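Local coordinates for glucose-binding protein (Thermus thermophilus HB27, PDB 2B3B) that binds glucose and galactose as the solute-binding protein of what is probably a binding-protein-dependent sugar transport system, at the alpha-D-glucopyranose site. Residues are numbered along the deposited sequence; one frame, centred on the assembly and turned at random.

The alpha-D-glucopyranose site. Residues 8-9, 13, 41-42, 64, 66, 119, 224, 244, 276, 278, 312, 348. With GLC (alpha-D-glucopyranose), chain B.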
loop_
_atom_site.group_PDB
_atom_site.type_symbol
_atom_site.label_atom_id
_atom_site.label_comp_id
_atom_site.label_asym_id
_atom_site.label_seq_id
_atom_site.Cartn_x
_atom_site.Cartn_y
_atom_site.Cartn_z
ATOM N N TRP A 8 -7.224 8.067 -5.519
ATOM C CA TRP A 8 -6.844 8.955 -4.434
ATOM C C TRP A 8 -5.482 9.577 -4.666
ATOM O O TRP A 8 -4.810 10.021 -3.737
ATOM C CB TRP A 8 -6.969 8.253 -3.085
ATOM C CG TRP A 8 -6.169 7.038 -2.786
ATOM C CD1 TRP A 8 -4.967 6.994 -2.155
ATOM C CD2 TRP A 8 -6.591 5.682 -2.943
ATOM N NE1 TRP A 8 -4.581 5.686 -1.941
ATOM C CE2 TRP A 8 -5.571 4.856 -2.404
ATOM C CE3 TRP A 8 -7.743 5.081 -3.466
ATOM C CZ2 TRP A 8 -5.654 3.454 -2.405
ATOM C CZ3 TRP A 8 -7.826 3.671 -3.470
ATOM C CH2 TRP A 8 -6.784 2.887 -2.956
ATOM N N TRP A 9 -5.086 9.670 -5.930
ATOM C CA TRP A 9 -3.760 10.182 -6.228
ATOM C C TRP A 9 -3.771 11.703 -6.353
ATOM O O TRP A 9 -3.477 12.261 -7.408
ATOM C CB TRP A 9 -3.212 9.500 -7.475
ATOM C CG TRP A 9 -2.845 8.098 -7.208
ATOM C CD1 TRP A 9 -2.326 7.570 -6.038
ATOM C CD2 TRP A 9 -2.951 7.004 -8.124
ATOM N NE1 TRP A 9 -2.142 6.223 -6.177
ATOM C CE2 TRP A 9 -2.485 5.848 -7.451
ATOM C CE3 TRP A 9 -3.414 6.885 -9.447
ATOM C CZ2 TRP A 9 -2.454 4.593 -8.056
ATOM C CZ3 TRP A 9 -3.389 5.632 -10.054
ATOM C CH2 TRP A 9 -2.909 4.500 -9.360
ATOM N N GLU A 13 0.760 13.107 -4.711
ATOM C CA GLU A 13 0.651 11.743 -5.214
ATOM C C GLU A 13 0.265 11.691 -6.703
ATOM O O GLU A 13 0.259 10.607 -7.297
ATOM C CB GLU A 13 -0.366 10.951 -4.396
ATOM C CG GLU A 13 -0.047 10.867 -2.888
ATOM C CD GLU A 13 -0.428 9.532 -2.280
ATOM O OE1 GLU A 13 -1.154 9.503 -1.247
ATOM O OE2 GLU A 13 0.006 8.508 -2.843
ATOM N N GLY A 41 -5.038 9.793 2.222
ATOM C CA GLY A 41 -4.096 8.705 2.262
ATOM C C GLY A 41 -4.730 7.335 2.313
ATOM O O GLY A 41 -5.732 7.125 3.001
ATOM N N ALA A 42 -4.137 6.410 1.559
ATOM C CA ALA A 42 -4.519 5.017 1.519
ATOM C C ALA A 42 -5.960 4.736 1.133
ATOM O O ALA A 42 -6.457 3.637 1.387
ATOM C CB ALA A 42 -4.169 4.313 2.870
ATOM N N GLN A 64 -9.381 3.311 -9.108
ATOM C CA GLN A 64 -8.252 2.732 -8.406
ATOM C C GLN A 64 -8.769 1.743 -7.367
ATOM O O GLN A 64 -9.679 2.048 -6.608
ATOM C CB GLN A 64 -7.469 3.831 -7.702
ATOM C CG GLN A 64 -6.208 3.378 -7.030
ATOM C CD GLN A 64 -5.508 4.479 -6.225
ATOM O OE1 GLN A 64 -5.833 5.651 -6.327
ATOM N NE2 GLN A 64 -4.546 4.080 -5.419
ATOM N N HIS A 66 -7.347 -1.917 -4.997
ATOM C CA HIS A 66 -6.302 -2.820 -4.649
ATOM C C HIS A 66 -6.613 -4.230 -5.134
ATOM O O HIS A 66 -7.722 -4.744 -4.925
ATOM C CB HIS A 66 -6.067 -2.840 -3.125
ATOM C CG HIS A 66 -5.409 -1.600 -2.602
ATOM N ND1 HIS A 66 -5.922 -0.851 -1.566
ATOM C CD2 HIS A 66 -4.289 -0.970 -3.001
ATOM C CE1 HIS A 66 -5.127 0.174 -1.331
ATOM N NE2 HIS A 66 -4.114 0.115 -2.176
ATOM N N HIS A 119 3.524 -1.972 -5.058
ATOM C CA HIS A 119 4.139 -1.258 -3.929
ATOM C C HIS A 119 4.523 -2.258 -2.854
ATOM O O HIS A 119 3.936 -3.322 -2.728
ATOM C CB HIS A 119 3.204 -0.212 -3.296
ATOM C CG HIS A 119 3.232 1.139 -3.944
ATOM N ND1 HIS A 119 4.344 1.950 -3.937
ATOM C CD2 HIS A 119 2.256 1.841 -4.572
ATOM C CE1 HIS A 119 4.061 3.078 -4.562
ATOM N NE2 HIS A 119 2.801 3.039 -4.953
ATOM N N TRP A 224 0.728 11.034 5.812
ATOM C CA TRP A 224 1.882 10.184 5.654
ATOM C C TRP A 224 3.048 11.006 5.158
ATOM O O TRP A 224 4.154 10.762 5.593
ATOM C CB TRP A 224 1.628 8.931 4.786
ATOM C CG TRP A 224 1.450 9.190 3.334
ATOM C CD1 TRP A 224 0.281 9.312 2.661
ATOM C CD2 TRP A 224 2.487 9.348 2.363
ATOM N NE1 TRP A 224 0.513 9.534 1.334
ATOM C CE2 TRP A 224 1.861 9.566 1.120
ATOM C CE3 TRP A 224 3.881 9.330 2.427
ATOM C CZ2 TRP A 224 2.584 9.780 -0.061
ATOM C CZ3 TRP A 224 4.607 9.543 1.255
ATOM C CH2 TRP A 224 3.946 9.774 0.023
ATOM N N TRP A 244 5.671 4.483 -1.915
ATOM C CA TRP A 244 5.231 5.795 -2.376
ATOM C C TRP A 244 6.048 6.928 -1.697
ATOM O O TRP A 244 6.158 8.044 -2.239
ATOM C CB TRP A 244 3.728 5.994 -2.157
ATOM C CG TRP A 244 3.209 5.596 -0.805
ATOM C CD1 TRP A 244 3.099 6.384 0.297
ATOM C CD2 TRP A 244 2.699 4.310 -0.440
ATOM N NE1 TRP A 244 2.557 5.671 1.343
ATOM C CE2 TRP A 244 2.310 4.387 0.917
ATOM C CE3 TRP A 244 2.527 3.094 -1.139
ATOM C CZ2 TRP A 244 1.750 3.298 1.596
ATOM C CZ3 TRP A 244 1.983 2.018 -0.472
ATOM C CH2 TRP A 244 1.599 2.125 0.892
ATOM N N LEU A 276 1.461 -4.915 -2.245
ATOM C CA LEU A 276 0.126 -4.500 -2.637
ATOM C C LEU A 276 0.194 -4.041 -4.088
ATOM O O LEU A 276 1.258 -3.807 -4.611
ATOM C CB LEU A 276 -0.400 -3.355 -1.748
ATOM C CG LEU A 276 0.524 -2.124 -1.737
ATOM C CD1 LEU A 276 -0.231 -0.906 -2.174
ATOM C CD2 LEU A 276 1.268 -1.905 -0.394
ATOM N N ASP A 278 -1.912 -1.437 -6.968
ATOM C CA ASP A 278 -2.941 -0.568 -7.516
ATOM C C ASP A 278 -3.374 -1.089 -8.891
ATOM O O ASP A 278 -2.534 -1.398 -9.737
ATOM C CB ASP A 278 -2.415 0.849 -7.644
ATOM C CG ASP A 278 -2.077 1.480 -6.291
ATOM O OD1 ASP A 278 -2.946 1.447 -5.385
ATOM O OD2 ASP A 278 -0.952 2.016 -6.158
ATOM N N LYS A 312 6.310 7.408 -9.268
ATOM C CA LYS A 312 5.514 6.951 -8.118
ATOM C C LYS A 312 6.305 6.350 -6.936
ATOM O O LYS A 312 5.864 6.474 -5.792
ATOM C CB LYS A 312 4.503 5.933 -8.639
ATOM C CG LYS A 312 3.442 5.443 -7.655
ATOM C CD LYS A 312 2.393 6.456 -7.445
ATOM C CE LYS A 312 1.137 5.818 -6.849
ATOM N NZ LYS A 312 1.381 5.517 -5.405
ATOM N N HIS A 348 -3.481 -2.311 2.779
ATOM C CA HIS A 348 -3.594 -1.966 1.365
ATOM C C HIS A 348 -4.225 -3.087 0.509
ATOM O O HIS A 348 -3.877 -3.245 -0.671
ATOM C CB HIS A 348 -2.251 -1.494 0.851
ATOM C CG HIS A 348 -1.667 -0.401 1.697
ATOM N ND1 HIS A 348 -2.094 0.918 1.630
ATOM C CD2 HIS A 348 -0.763 -0.457 2.702
ATOM C CE1 HIS A 348 -1.435 1.627 2.530
ATOM N NE2 HIS A 348 -0.641 0.813 3.214
HETATM C C1 GLC B . -2.524 3.263 -1.148
HETATM C C2 GLC B . -2.071 3.007 -2.628
HETATM C C3 GLC B . -0.891 3.851 -3.131
HETATM C C4 GLC B . -0.839 5.209 -2.426
HETATM C C5 GLC B . -0.796 5.024 -0.897
HETATM C C6 GLC B . -0.789 6.324 -0.077
HETATM O O1 GLC B . -2.708 2.145 -0.364
HETATM O O2 GLC B . -2.005 1.623 -3.010
HETATM O O3 GLC B . -1.071 4.074 -4.521
HETATM O O4 GLC B . 0.310 5.928 -2.840
HETATM O O5 GLC B . -1.884 4.273 -0.384
HETATM O O6 GLC B . -1.938 7.079 -0.328
#
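Trp244 turns its indole face to the C5-C6 side of the sugar, tilted from the pyranose ring, its CG in the crowded position between backbone N and carbonyl carbon (chi1 46°), so that GLC C5 sits 3.6 Å from the centroid of its six-membered ring and C6 over the five-membered ring, both as CH-pi contacts. Trp8 meets the glucose differently, edge-on, with GLC C1 in its ring plane. The closed cleft of this periplasmic-type binding protein buries the alpha-D-glucopyranose completely, and two carboxylates grip its hydroxyls. Glu13 straddles O4 and O6, using syn lone pairs: OE2 takes the GLC O4 hydroxyl at 2.6 Å and OE1 the GLC O6 hydroxyl at 2.7 Å. Trp224 NE1 steadies OE1 from above the carboxylate plane. An alanine in place of Glu13 would probably loosen the O4 and O6 end of the sugar and leave the Trp224 indole N-H without this acceptor. Asp278 spans the neighbouring pair, OD1 accepting from O2 through its syn lone pair and OD2 from GLC O3 at 2.6 Å; Gln64 NE2 braces OD1 from above. GLC O3 also accepts from Lys312 NZ and, in the indole plane, from Trp9 NE1 at 2.9 Å. Bent at chi2 and chi4, Lys312 bridges O3 and O4, and its NZ donates to His119 NE2, which would favour a neutral imidazole there. At GLC O6, the backbone N of Ala42 donates almost straight, 3.0 Å away and 172° at the hydrogen.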